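Local coordinates for uncharacterized protein lp_0118 (Lactobacillus plantarum, PDB 3K2Y), which is of unknown function but, built on a HIRAN domain, probably binds nucleic acid, at residues V31-L36 with W53-A58; L8-V13 with E96-R101; L37-G42 with P70-M75; N48-W53 with Y66-Y71. One frame throughout, in Å; residues are numbered along the deposited sequence.

Contact 1: V31-L36 with W53-A58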
loop_
_atom_site.group_PDB
_atom_site.type_symbol
_atom_site.label_atom_id
_atom_site.label_comp_id
_atom_site.label_asym_id
_atom_site.label_seq_id
_atom_site.Cartn_x
_atom_site.Cartn_y
_atom_site.Cartn_z
ATOM N N VAL A 31 -4.688 23.112 10.550
ATOM C CA VAL A 31 -3.701 23.716 9.662
ATOM C C VAL A 31 -2.565 24.327 10.480
ATOM O O VAL A 31 -2.793 24.862 11.565
ATOM C CB VAL A 31 -4.340 24.822 8.796
ATOM C CG1 VAL A 31 -3.293 25.455 7.891
ATOM C CG2 VAL A 31 -5.477 24.238 7.976
ATOM N N GLY A 32 -1.343 24.237 9.962
ATOM C CA GLY A 32 -0.197 24.790 10.663
ATOM C C GLY A 32 0.288 23.922 11.812
ATOM O O GLY A 32 1.125 24.344 12.610
ATOM N N MET A 33 -0.242 22.704 11.896
ATOM C CA MET A 33 0.138 21.767 12.950
ATOM C C MET A 33 1.194 20.824 12.394
ATOM O O MET A 33 1.227 20.561 11.191
ATOM C CB MET A 33 -1.091 20.971 13.403
ATOM C CG MET A 33 -0.960 20.272 14.747
ATOM S SD MET A 33 -2.570 19.687 15.355
ATOM C CE MET A 33 -2.072 18.859 16.878
ATOM N N ALA A 34 2.065 20.323 13.258
ATOM C CA ALA A 34 3.105 19.409 12.808
ATOM C C ALA A 34 2.587 17.972 12.770
ATOM O O ALA A 34 1.646 17.623 13.489
ATOM C CB ALA A 34 4.316 19.503 13.726
ATOM N N VAL A 35 3.197 17.148 11.920
ATOM C CA VAL A 35 2.830 15.739 11.794
ATOM C C VAL A 35 4.095 14.900 11.738
ATOM O O VAL A 35 5.159 15.392 11.356
ATOM C CB VAL A 35 1.992 15.461 10.522
ATOM C CG1 VAL A 35 0.612 16.090 10.659
ATOM C CG2 VAL A 35 2.702 16.006 9.293
ATOM N N LEU A 36 3.979 13.635 12.125
ATOM C CA LEU A 36 5.118 12.731 12.132
ATOM C C LEU A 36 5.215 11.912 10.841
ATOM O O LEU A 36 4.202 11.583 10.222
ATOM C CB LEU A 36 5.019 11.797 13.341
ATOM C CG LEU A 36 4.923 12.470 14.716
ATOM C CD1 LEU A 36 4.637 11.425 15.772
ATOM C CD2 LEU A 36 6.214 13.211 15.037
ATOM N N TRP A 53 1.532 10.710 9.967
ATOM C CA TRP A 53 0.791 10.518 11.205
ATOM C C TRP A 53 0.650 11.790 12.031
ATOM O O TRP A 53 1.404 12.749 11.860
ATOM C CB TRP A 53 1.471 9.449 12.061
ATOM C CG TRP A 53 1.728 8.159 11.351
ATOM C CD1 TRP A 53 2.643 7.933 10.362
ATOM C CD2 TRP A 53 1.079 6.906 11.590
ATOM N NE1 TRP A 53 2.606 6.618 9.972
ATOM C CE2 TRP A 53 1.656 5.962 10.708
ATOM C CE3 TRP A 53 0.066 6.486 12.465
ATOM C CZ2 TRP A 53 1.254 4.622 10.676
ATOM C CZ3 TRP A 53 -0.335 5.152 12.435
ATOM C CH2 TRP A 53 0.260 4.236 11.544
ATOM N N THR A 54 -0.332 11.781 12.928
ATOM C CA THR A 54 -0.595 12.901 13.821
ATOM C C THR A 54 0.347 12.774 15.009
ATOM O O THR A 54 0.939 11.714 15.225
ATOM C CB THR A 54 -2.047 12.871 14.340
ATOM O OG1 THR A 54 -2.946 13.119 13.253
ATOM C CG2 THR A 54 -2.262 13.932 15.410
ATOM N N LEU A 55 0.492 13.848 15.775
ATOM C CA LEU A 55 1.365 13.818 16.942
ATOM C C LEU A 55 0.850 12.790 17.941
ATOM O O LEU A 55 1.603 12.301 18.779
ATOM C CB LEU A 55 1.436 15.201 17.599
ATOM C CG LEU A 55 2.137 16.291 16.786
ATOM C CD1 LEU A 55 2.170 17.586 17.586
ATOM C CD2 LEU A 55 3.555 15.835 16.433
ATOM N N GLN A 56 -0.441 12.473 17.847
ATOM C CA GLN A 56 -1.063 11.493 18.733
ATOM C C GLN A 56 -0.893 10.096 18.152
ATOM O O GLN A 56 -1.324 9.108 18.744
ATOM C CB GLN A 56 -2.554 11.805 18.925
ATOM C CG GLN A 56 -2.841 12.871 19.987
ATOM C CD GLN A 56 -2.129 14.189 19.714
ATOM O OE1 GLN A 56 -2.366 14.837 18.692
ATOM N NE2 GLN A 56 -1.251 14.589 20.628
ATOM N N HIS A 57 -0.262 10.033 16.983
ATOM C CA HIS A 57 0.005 8.773 16.309
ATOM C C HIS A 57 -1.214 8.124 15.666
ATOM O O HIS A 57 -1.492 6.946 15.880
ATOM C CB HIS A 57 0.670 7.804 17.286
ATOM C CG HIS A 57 1.955 8.319 17.848
ATOM N ND1 HIS A 57 3.102 8.438 17.093
ATOM C CD2 HIS A 57 2.265 8.788 19.080
ATOM C CE1 HIS A 57 4.063 8.959 17.834
ATOM N NE2 HIS A 57 3.582 9.181 19.044
ATOM N N ALA A 58 -1.938 8.908 14.875
ATOM C CA ALA A 58 -3.107 8.420 14.159
ATOM C C ALA A 58 -2.756 8.575 12.687
ATOM O O ALA A 58 -2.414 9.670 12.238
ATOM C CB ALA A 58 -4.335 9.255 14.506
#

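Contact 2: L8-V13 with E96-R101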
loop_
_atom_site.group_PDB
_atom_site.type_symbol
_atom_site.label_atom_id
_atom_site.label_comp_id
_atom_site.label_asym_id
_atom_site.label_seq_id
_atom_site.Cartn_x
_atom_site.Cartn_y
_atom_site.Cartn_z
ATOM N N LEU A 8 12.226 22.072 3.325
ATOM C CA LEU A 8 12.475 21.308 2.112
ATOM C C LEU A 8 11.447 21.742 1.073
ATOM O O LEU A 8 11.623 22.766 0.406
ATOM C CB LEU A 8 12.361 19.806 2.400
ATOM C CG LEU A 8 13.323 19.247 3.460
ATOM C CD1 LEU A 8 13.139 17.738 3.595
ATOM C CD2 LEU A 8 14.754 19.572 3.068
ATOM N N ASP A 9 10.371 20.978 0.935
ATOM C CA ASP A 9 9.333 21.337 -0.018
ATOM C C ASP A 9 7.973 20.858 0.461
ATOM O O ASP A 9 7.856 20.277 1.537
ATOM C CB ASP A 9 9.634 20.747 -1.394
ATOM C CG ASP A 9 9.340 21.723 -2.517
ATOM O OD1 ASP A 9 8.283 22.394 -2.471
ATOM O OD2 ASP A 9 10.165 21.816 -3.449
ATOM N N THR A 10 6.947 21.106 -0.344
ATOM C CA THR A 10 5.594 20.706 0.003
ATOM C C THR A 10 5.195 19.409 -0.683
ATOM O O THR A 10 5.645 19.115 -1.789
ATOM C CB THR A 10 4.579 21.794 -0.386
ATOM O OG1 THR A 10 4.759 22.143 -1.763
ATOM C CG2 THR A 10 4.763 23.026 0.476
ATOM N N VAL A 11 4.351 18.631 -0.016
ATOM C CA VAL A 11 3.882 17.369 -0.571
ATOM C C VAL A 11 2.401 17.180 -0.272
ATOM O O VAL A 11 1.833 17.863 0.585
ATOM C CB VAL A 11 4.662 16.154 0.008
ATOM C CG1 VAL A 11 6.136 16.259 -0.343
ATOM C CG2 VAL A 11 4.475 16.081 1.507
ATOM N N THR A 12 1.779 16.254 -0.991
ATOM C CA THR A 12 0.367 15.965 -0.797
ATOM C C THR A 12 0.246 14.609 -0.122
ATOM O O THR A 12 1.045 13.708 -0.379
ATOM C CB THR A 12 -0.380 15.919 -2.140
ATOM O OG1 THR A 12 -0.121 17.126 -2.872
ATOM C CG2 THR A 12 -1.878 15.781 -1.906
ATOM N N VAL A 13 -0.748 14.469 0.749
ATOM C CA VAL A 13 -0.968 13.214 1.452
ATOM C C VAL A 13 -2.190 12.524 0.860
ATOM O O VAL A 13 -3.306 13.038 0.941
ATOM C CB VAL A 13 -1.198 13.441 2.961
ATOM C CG1 VAL A 13 -1.262 12.108 3.678
ATOM C CG2 VAL A 13 -0.083 14.297 3.537
ATOM N N GLU A 96 -2.038 18.753 2.454
ATOM C CA GLU A 96 -0.741 19.115 1.905
ATOM C C GLU A 96 0.163 19.534 3.062
ATOM O O GLU A 96 -0.315 20.017 4.093
ATOM C CB GLU A 96 -0.890 20.241 0.878
ATOM C CG GLU A 96 -1.651 19.817 -0.372
ATOM C CD GLU A 96 -1.662 20.884 -1.456
ATOM O OE1 GLU A 96 -0.570 21.330 -1.871
ATOM O OE2 GLU A 96 -2.767 21.268 -1.899
ATOM N N LEU A 97 1.466 19.334 2.904
ATOM C CA LEU A 97 2.403 19.672 3.968
ATOM C C LEU A 97 3.677 20.302 3.431
ATOM O O LEU A 97 4.004 20.161 2.256
ATOM C CB LEU A 97 2.824 18.409 4.731
ATOM C CG LEU A 97 1.878 17.236 4.999
ATOM C CD1 LEU A 97 2.722 16.023 5.416
ATOM C CD2 LEU A 97 0.860 17.594 6.086
ATOM N N MET A 98 4.390 20.994 4.316
ATOM C CA MET A 98 5.681 21.587 3.986
ATOM C C MET A 98 6.634 20.731 4.808
ATOM O O MET A 98 6.592 20.754 6.034
ATOM C CB MET A 98 5.768 23.050 4.432
ATOM C CG MET A 98 7.186 23.642 4.374
ATOM S SD MET A 98 8.080 23.368 2.812
ATOM C CE MET A 98 7.270 24.553 1.771
ATOM N N LEU A 99 7.468 19.949 4.136
ATOM C CA LEU A 99 8.393 19.077 4.839
ATOM C C LEU A 99 9.621 19.821 5.342
ATOM O O LEU A 99 10.094 20.768 4.706
ATOM C CB LEU A 99 8.811 17.913 3.935
ATOM C CG LEU A 99 7.667 17.008 3.464
ATOM C CD1 LEU A 99 8.244 15.847 2.668
ATOM C CD2 LEU A 99 6.868 16.487 4.659
ATOM N N TRP A 100 10.119 19.385 6.495
ATOM C CA TRP A 100 11.288 19.982 7.121
ATOM C C TRP A 100 12.239 18.903 7.606
ATOM O O TRP A 100 11.828 17.775 7.876
ATOM C CB TRP A 100 10.884 20.846 8.324
ATOM C CG TRP A 100 10.181 22.124 7.978
ATOM C CD1 TRP A 100 8.910 22.260 7.495
ATOM C CD2 TRP A 100 10.712 23.452 8.088
ATOM N NE1 TRP A 100 8.618 23.591 7.297
ATOM C CE2 TRP A 100 9.706 24.343 7.653
ATOM C CE3 TRP A 100 11.942 23.974 8.513
ATOM C CZ2 TRP A 100 9.891 25.728 7.628
ATOM C CZ3 TRP A 100 12.126 25.356 8.488
ATOM C CH2 TRP A 100 11.104 26.215 8.048
ATOM N N ARG A 101 13.515 19.261 7.703
ATOM C CA ARG A 101 14.532 18.351 8.192
ATOM C C ARG A 101 14.965 18.902 9.540
ATOM O O ARG A 101 15.148 20.110 9.690
ATOM C CB ARG A 101 15.729 18.299 7.243
ATOM C CG ARG A 101 16.866 17.412 7.754
ATOM C CD ARG A 101 17.966 17.246 6.720
ATOM N NE ARG A 101 18.542 18.526 6.321
ATOM C CZ ARG A 101 18.556 18.980 5.073
ATOM N NH1 ARG A 101 18.026 18.258 4.094
ATOM N NH2 ARG A 101 19.089 20.164 4.805
#

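Contact 3: L37-G42 with P70-M75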
loop_
_atom_site.group_PDB
_atom_site.type_symbol
_atom_site.label_atom_id
_atom_site.label_comp_id
_atom_site.label_asym_id
_atom_site.label_seq_id
_atom_site.Cartn_x
_atom_site.Cartn_y
_atom_site.Cartn_z
ATOM N N LEU A 37 6.441 11.591 10.440
ATOM C CA LEU A 37 6.675 10.805 9.235
ATOM C C LEU A 37 7.266 9.441 9.569
ATOM O O LEU A 37 8.054 9.302 10.506
ATOM C CB LEU A 37 7.612 11.551 8.284
ATOM C CG LEU A 37 7.007 12.492 7.238
ATOM C CD1 LEU A 37 6.039 13.461 7.887
ATOM C CD2 LEU A 37 8.133 13.241 6.541
ATOM N N GLN A 38 6.876 8.434 8.794
ATOM C CA GLN A 38 7.359 7.081 9.002
ATOM C C GLN A 38 7.720 6.416 7.685
ATOM O O GLN A 38 6.886 6.290 6.786
ATOM C CB GLN A 38 6.299 6.238 9.709
ATOM C CG GLN A 38 6.794 4.857 10.110
ATOM C CD GLN A 38 5.722 4.025 10.789
ATOM O OE1 GLN A 38 4.849 3.451 10.131
ATOM N NE2 GLN A 38 5.773 3.965 12.116
ATOM N N ARG A 39 8.973 5.990 7.585
ATOM C CA ARG A 39 9.464 5.318 6.398
ATOM C C ARG A 39 9.023 3.857 6.444
ATOM O O ARG A 39 9.195 3.176 7.456
ATOM C CB ARG A 39 10.993 5.394 6.350
ATOM C CG ARG A 39 11.602 4.764 5.114
ATOM C CD ARG A 39 11.267 5.566 3.866
ATOM N NE ARG A 39 11.248 4.734 2.665
ATOM C CZ ARG A 39 12.293 4.055 2.212
ATOM N NH1 ARG A 39 13.447 4.106 2.859
ATOM N NH2 ARG A 39 12.190 3.323 1.116
ATOM N N GLU A 40 8.447 3.377 5.347
ATOM C CA GLU A 40 8.004 1.990 5.284
ATOM C C GLU A 40 8.600 1.334 4.040
ATOM O O GLU A 40 7.914 1.129 3.041
ATOM C CB GLU A 40 6.473 1.924 5.244
ATOM C CG GLU A 40 5.795 2.785 6.294
ATOM C CD GLU A 40 4.281 2.623 6.311
ATOM O OE1 GLU A 40 3.687 2.428 5.230
ATOM O OE2 GLU A 40 3.686 2.709 7.407
ATOM N N SER A 41 9.889 1.013 4.102
ATOM C CA SER A 41 10.556 0.391 2.966
ATOM C C SER A 41 10.035 -1.022 2.755
ATOM O O SER A 41 10.358 -1.661 1.758
ATOM C CB SER A 41 12.073 0.359 3.177
ATOM O OG SER A 41 12.442 -0.601 4.149
ATOM N N GLY A 42 9.225 -1.499 3.697
ATOM C CA GLY A 42 8.662 -2.834 3.596
ATOM C C GLY A 42 7.246 -2.826 3.035
ATOM O O GLY A 42 6.604 -3.873 2.932
ATOM N N PRO A 70 12.658 11.187 -3.511
ATOM C CA PRO A 70 13.568 12.113 -2.823
ATOM C C PRO A 70 13.651 11.958 -1.305
ATOM O O PRO A 70 14.721 11.697 -0.753
ATOM C CB PRO A 70 13.036 13.491 -3.225
ATOM C CG PRO A 70 12.382 13.236 -4.554
ATOM C CD PRO A 70 11.662 11.937 -4.299
ATOM N N TYR A 71 12.515 12.129 -0.638
ATOM C CA TYR A 71 12.463 12.037 0.813
ATOM C C TYR A 71 12.775 10.631 1.313
ATOM O O TYR A 71 13.364 10.459 2.385
ATOM C CB TYR A 71 11.093 12.507 1.289
ATOM C CG TYR A 71 10.766 13.884 0.772
ATOM C CD1 TYR A 71 11.457 15.004 1.238
ATOM C CD2 TYR A 71 9.803 14.069 -0.219
ATOM C CE1 TYR A 71 11.200 16.267 0.732
ATOM C CE2 TYR A 71 9.538 15.333 -0.735
ATOM C CZ TYR A 71 10.239 16.425 -0.253
ATOM O OH TYR A 71 9.975 17.680 -0.748
ATOM N N ALA A 72 12.390 9.633 0.523
ATOM C CA ALA A 72 12.643 8.242 0.871
ATOM C C ALA A 72 14.149 8.023 0.977
ATOM O O ALA A 72 14.624 7.341 1.885
ATOM C CB ALA A 72 12.055 7.323 -0.189
ATOM N N THR A 73 14.891 8.615 0.048
ATOM C CA THR A 73 16.346 8.492 0.032
ATOM C C THR A 73 16.968 9.233 1.216
ATOM O O THR A 73 17.889 8.726 1.859
ATOM C CB THR A 73 16.937 9.055 -1.280
ATOM O OG1 THR A 73 16.317 8.408 -2.398
ATOM C CG2 THR A 73 18.445 8.814 -1.335
ATOM N N LEU A 74 16.460 10.430 1.506
ATOM C CA LEU A 74 16.973 11.219 2.626
ATOM C C LEU A 74 16.769 10.520 3.964
ATOM O O LEU A 74 17.654 10.541 4.821
ATOM C CB LEU A 74 16.298 12.590 2.676
ATOM C CG LEU A 74 16.560 13.530 1.500
ATOM C CD1 LEU A 74 15.830 14.849 1.729
ATOM C CD2 LEU A 74 18.059 13.762 1.354
ATOM N N MET A 75 15.599 9.911 4.148
ATOM C CA MET A 75 15.288 9.219 5.392
ATOM C C MET A 75 16.172 7.985 5.561
ATOM O O MET A 75 16.528 7.623 6.683
ATOM C CB MET A 75 13.789 8.845 5.441
ATOM C CG MET A 75 12.863 10.053 5.682
ATOM S SD MET A 75 11.055 9.837 5.446
ATOM C CE MET A 75 10.564 9.166 7.034
#

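Contact 4: N48-W53 with Y66-Y71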
loop_
_atom_site.group_PDB
_atom_site.type_symbol
_atom_site.label_atom_id
_atom_site.label_comp_id
_atom_site.label_asym_id
_atom_site.label_seq_id
_atom_site.Cartn_x
_atom_site.Cartn_y
_atom_site.Cartn_z
ATOM N N ASN A 48 9.234 2.798 -1.487
ATOM C CA ASN A 48 9.619 4.172 -1.168
ATOM C C ASN A 48 8.576 4.846 -0.295
ATOM O O ASN A 48 8.697 6.028 0.040
ATOM C CB ASN A 48 9.803 4.984 -2.450
ATOM C CG ASN A 48 11.142 4.732 -3.108
ATOM O OD1 ASN A 48 11.208 4.442 -4.296
ATOM N ND2 ASN A 48 12.218 4.851 -2.339
ATOM N N ALA A 49 7.559 4.071 0.069
ATOM C CA ALA A 49 6.453 4.534 0.893
ATOM C C ALA A 49 6.871 5.287 2.148
ATOM O O ALA A 49 7.890 4.980 2.775
ATOM C CB ALA A 49 5.571 3.353 1.284
ATOM N N ILE A 50 6.056 6.279 2.493
ATOM C CA ILE A 50 6.248 7.102 3.674
ATOM C C ILE A 50 4.866 7.487 4.181
ATOM O O ILE A 50 4.195 8.336 3.585
ATOM C CB ILE A 50 7.005 8.410 3.373
ATOM C CG1 ILE A 50 8.395 8.116 2.821
ATOM C CG2 ILE A 50 7.137 9.226 4.650
ATOM C CD1 ILE A 50 9.115 9.368 2.349
ATOM N N SER A 51 4.437 6.850 5.266
ATOM C CA SER A 51 3.139 7.154 5.847
ATOM C C SER A 51 3.232 8.400 6.723
ATOM O O SER A 51 4.290 8.719 7.272
ATOM C CB SER A 51 2.612 5.963 6.661
ATOM O OG SER A 51 3.586 5.442 7.551
ATOM N N VAL A 52 2.116 9.112 6.829
ATOM C CA VAL A 52 2.047 10.328 7.623
ATOM C C VAL A 52 1.184 10.071 8.855
ATOM O O VAL A 52 0.225 9.293 8.802
ATOM C CB VAL A 52 1.452 11.485 6.791
ATOM C CG1 VAL A 52 1.517 12.792 7.579
ATOM C CG2 VAL A 52 2.213 11.608 5.472
ATOM N N TRP A 53 1.532 10.710 9.967
ATOM C CA TRP A 53 0.791 10.518 11.205
ATOM C C TRP A 53 0.650 11.790 12.031
ATOM O O TRP A 53 1.404 12.749 11.860
ATOM C CB TRP A 53 1.471 9.449 12.061
ATOM C CG TRP A 53 1.728 8.159 11.351
ATOM C CD1 TRP A 53 2.643 7.933 10.362
ATOM C CD2 TRP A 53 1.079 6.906 11.590
ATOM N NE1 TRP A 53 2.606 6.618 9.972
ATOM C CE2 TRP A 53 1.656 5.962 10.708
ATOM C CE3 TRP A 53 0.066 6.486 12.465
ATOM C CZ2 TRP A 53 1.254 4.622 10.676
ATOM C CZ3 TRP A 53 -0.335 5.152 12.435
ATOM C CH2 TRP A 53 0.260 4.236 11.544
ATOM N N TYR A 66 4.326 10.214 -6.515
ATOM C CA TYR A 66 5.120 11.046 -7.416
ATOM C C TYR A 66 5.952 12.083 -6.649
ATOM O O TYR A 66 6.487 13.020 -7.243
ATOM C CB TYR A 66 4.204 11.743 -8.428
ATOM C CG TYR A 66 3.147 12.607 -7.792
ATOM C CD1 TYR A 66 3.384 13.953 -7.524
ATOM C CD2 TYR A 66 1.918 12.065 -7.414
ATOM C CE1 TYR A 66 2.425 14.741 -6.890
ATOM C CE2 TYR A 66 0.954 12.840 -6.780
ATOM C CZ TYR A 66 1.213 14.175 -6.520
ATOM O OH TYR A 66 0.260 14.935 -5.883
ATOM N N GLN A 67 6.058 11.903 -5.333
ATOM C CA GLN A 67 6.828 12.803 -4.471
ATOM C C GLN A 67 7.603 11.969 -3.447
ATOM O O GLN A 67 8.221 12.502 -2.528
ATOM C CB GLN A 67 5.888 13.769 -3.734
ATOM C CG GLN A 67 4.930 14.515 -4.642
ATOM C CD GLN A 67 4.041 15.498 -3.902
ATOM O OE1 GLN A 67 3.316 15.128 -2.978
ATOM N NE2 GLN A 67 4.088 16.760 -4.313
ATOM N N ASN A 68 7.559 10.655 -3.635
ATOM C CA ASN A 68 8.202 9.679 -2.756
ATOM C C ASN A 68 9.723 9.626 -2.740
ATOM O O ASN A 68 10.356 9.960 -1.739
ATOM C CB ASN A 68 7.688 8.280 -3.101
ATOM C CG ASN A 68 6.703 7.771 -2.099
ATOM O OD1 ASN A 68 6.031 6.766 -2.327
ATOM N ND2 ASN A 68 6.615 8.455 -0.963
ATOM N N GLN A 69 10.281 9.157 -3.853
ATOM C CA GLN A 69 11.717 8.977 -4.056
ATOM C C GLN A 69 12.692 9.863 -3.282
ATOM O O GLN A 69 13.475 9.363 -2.475
ATOM C CB GLN A 69 12.033 9.074 -5.556
ATOM C CG GLN A 69 13.509 9.227 -5.885
ATOM C CD GLN A 69 13.754 10.265 -6.968
ATOM O OE1 GLN A 69 13.267 10.135 -8.094
ATOM N NE2 GLN A 69 14.510 11.308 -6.630
ATOM N N PRO A 70 12.658 11.187 -3.511
ATOM C CA PRO A 70 13.568 12.113 -2.823
ATOM C C PRO A 70 13.651 11.958 -1.305
ATOM O O PRO A 70 14.721 11.697 -0.753
ATOM C CB PRO A 70 13.036 13.491 -3.225
ATOM C CG PRO A 70 12.382 13.236 -4.554
ATOM C CD PRO A 70 11.662 11.937 -4.299
ATOM N N TYR A 71 12.515 12.129 -0.638
ATOM C CA TYR A 71 12.463 12.037 0.813
ATOM C C TYR A 71 12.775 10.631 1.313
ATOM O O TYR A 71 13.364 10.459 2.385
ATOM C CB TYR A 71 11.093 12.507 1.289
ATOM C CG TYR A 71 10.766 13.884 0.772
ATOM C CD1 TYR A 71 11.457 15.004 1.238
ATOM C CD2 TYR A 71 9.803 14.069 -0.219
ATOM C CE1 TYR A 71 11.200 16.267 0.732
ATOM C CE2 TYR A 71 9.538 15.333 -0.735
ATOM C CZ TYR A 71 10.239 16.425 -0.253
ATOM O OH TYR A 71 9.975 17.680 -0.748
#

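Contact 1: V31-L36 with W53-A58
Two rings flank Leu36, and they meet it differently. The Trp53 indole offers its edge: Leu36 O lies in the ring plane, 4.0 Å from Trp53 CD1, and the backbone N of Ala58 sits in that same plane. His57 carries the carbonyl O of Leu55 above one face of its imidazole, offset toward the rim, while Leu36 CD1 approaches obliquely to within 3.3 Å of His57 CE1. The backbones are joined by an antiparallel hydrogen-bonded pair. Leu36 N donates a hydrogen bond to Trp53 O at 2.7 Å, from above the carbonyl plane; the return bond, Trp53 N to Leu36 O at 2.8 Å, lies in the carbonyl plane and uses a wide C=O...N angle of 155°. Beyond Trp53 the chain makes a type I turn from Thr54 to His57, closed by His57 N on Thr54 O. It is the bend of the hairpin joining strands 50-53 and 59-63 of the closed antiparallel barrel. Leu55, on this turn, reaches back: its CD2 touches Leu36 CD2 at 4.0 Å, the two side chains crossing at about a right angle, and its CG rests 3.6 Å from Ala34 O. Val35 packs on Leu60 of strand 59-63, and at the other edge of its strand its backbone bonds to Gly83. The chemistry therefore divides cleanly. Two backbone hydrogen bonds fix the register of the strand ends, whereas the side chains add apolar packing and ring contacts, with no side-chain hydrogen bond across the pair, and the turn meets the strand mainly through apolar side chains.

Contact 2: L8-V13 with E96-R101
The tight half of this antiparallel strand pair is the face bearing Val11, Leu97 and Leu99. Val11 sets both methyls against Leu99: CG1 lies 3.7 Å from Leu99 CD1, and the two side chains cross at about a right angle. Further along, Val13 CG2 meets Leu97 CD1 at 3.8 Å. Behind them the backbones are laced by near-planar bonds, among them Leu97 N to Val11 O at 2.8 Å and Leu99 N to Asp9 O at 2.6 Å. Leu8 N also bonds to Leu99 O, so Leu8 and Asp9 together face the single Leu99, a beta bulge. The other face, with Thr10, Thr12, Glu96 and Met98, is looser and partly open to solvent. Thr12 and Glu96 run side by side, with Thr12 OG1 4.0 Å from Glu96 CG, and the carboxylate turns away to bond His94. Met98 is the exception on this side: bent at chi2 and chi3, it folds back until SD lies 3.4 Å from Asp9 O and CE presses on Thr10 CG2. Asp9 itself points away and accepts the N-H of Thr10 on the anti lone pair of OD1. The short strand axes diverge markedly from antiparallel, at 144°. Strand 80-87 flanks 96-103 on its far side through Thr86 and Ile84, strand 59-63 borders 4-14 through Ala64 just beyond its end, and Tyr71 of helix 68-76 packs on Leu8, Val11 and Leu99.

Contact 3: L37-G42 with P70-M75
In this HIRAN-domain barrel, helix 68-76 lies across strand 34-39, the short axes standing 80° apart and 9.6 Å from each other at closest. Two long side chains span the gap in opposite senses. Arg39 leaves the strand with CG anti to the backbone N and bends at chi2, which lays its guanidinium beside the helix. Ala72 CB sits over one face of that flat group, 3.9 Å from Arg39 NE, and Ser41 CB over the opposite face, both offset toward the rim. With its faces sandwiched, the group spends its N-H bonds elsewhere: NH1 makes a salt bridge to Asp76, and NE and NH2 bond weakly to the carbonyls of Ala49 and Asp47. An alanine at Arg39 would lose the charged pairing with Asp76 and the packing on Ala72, and would probably loosen the helix from the strand and the 47-49 loop. Next along the chain, Glu40 packs on Tyr45 of the second subunit. Met75 comes the other way, from the helix, its chain bent at chi3 so that the methyl turns onto the strand backbone. Leu37 CB is 4.0 Å from that Met75 CE, which comes nearest to Arg39 N, at 3.6 Å.

Contact 4: N48-W53 with Y66-Y71
Asn68 has the largest share of this contact, and its conformation is unusual: chi1 is -104°, away from the staggered positions, so the amide lies against the backbone of Asn48. Its CG comes 3.4 Å from Asn48 O, and Asn48 CB and Asn68 CB stand 4.0 Å apart. Asn48 holds its own CG anti to the carbonyl carbon, which carries its amide past Asn68 to the helix and onto Ala72. Within the closed barrel, this is where residues leading into strand 50-53 meet the first turn of helix 68-76. A glycine in place of Asn68 would remove both the CB packing on Asn48 and the amide group beside Ile63, and would probably let this helix end shift away from the strand. Ile50 is the apolar partner. Its CG1 also lies anti to the carbonyl carbon, and a chi2 of 173° stretches the chain out so that CD1 reaches Tyr71 CB at 3.9 Å; the two side chains cross at about a right angle, while Ile50 and Asn68 slide past each other in opposite directions. Further up the strand, Trp53 NE1 donates to Ser51 OG at 2.9 Å, almost in the indole plane, and that hydroxyl also bonds Glu40.

All four contacts belong to one closed antiparallel barrel of the HIRAN domain. Contact 2 pairs strands near the two chain ends, 4-14 with 96-103, and the other three lie between them in sequence. Contacts 1 and 3 use successive parts of strand 34-39, their centres about 17 Å apart on opposite sides of the chain centre. Contacts 3 and 4 are the closest pair, centres about 6 Å apart, and both end on helix 68-76. Val35 of contact 1 touches Leu97 of contact 2 and Val52 of contact 4, while Tyr71 brings the helix onto contact 2. Terminal strands, middle strands and helix are thus packed as a single compact unit.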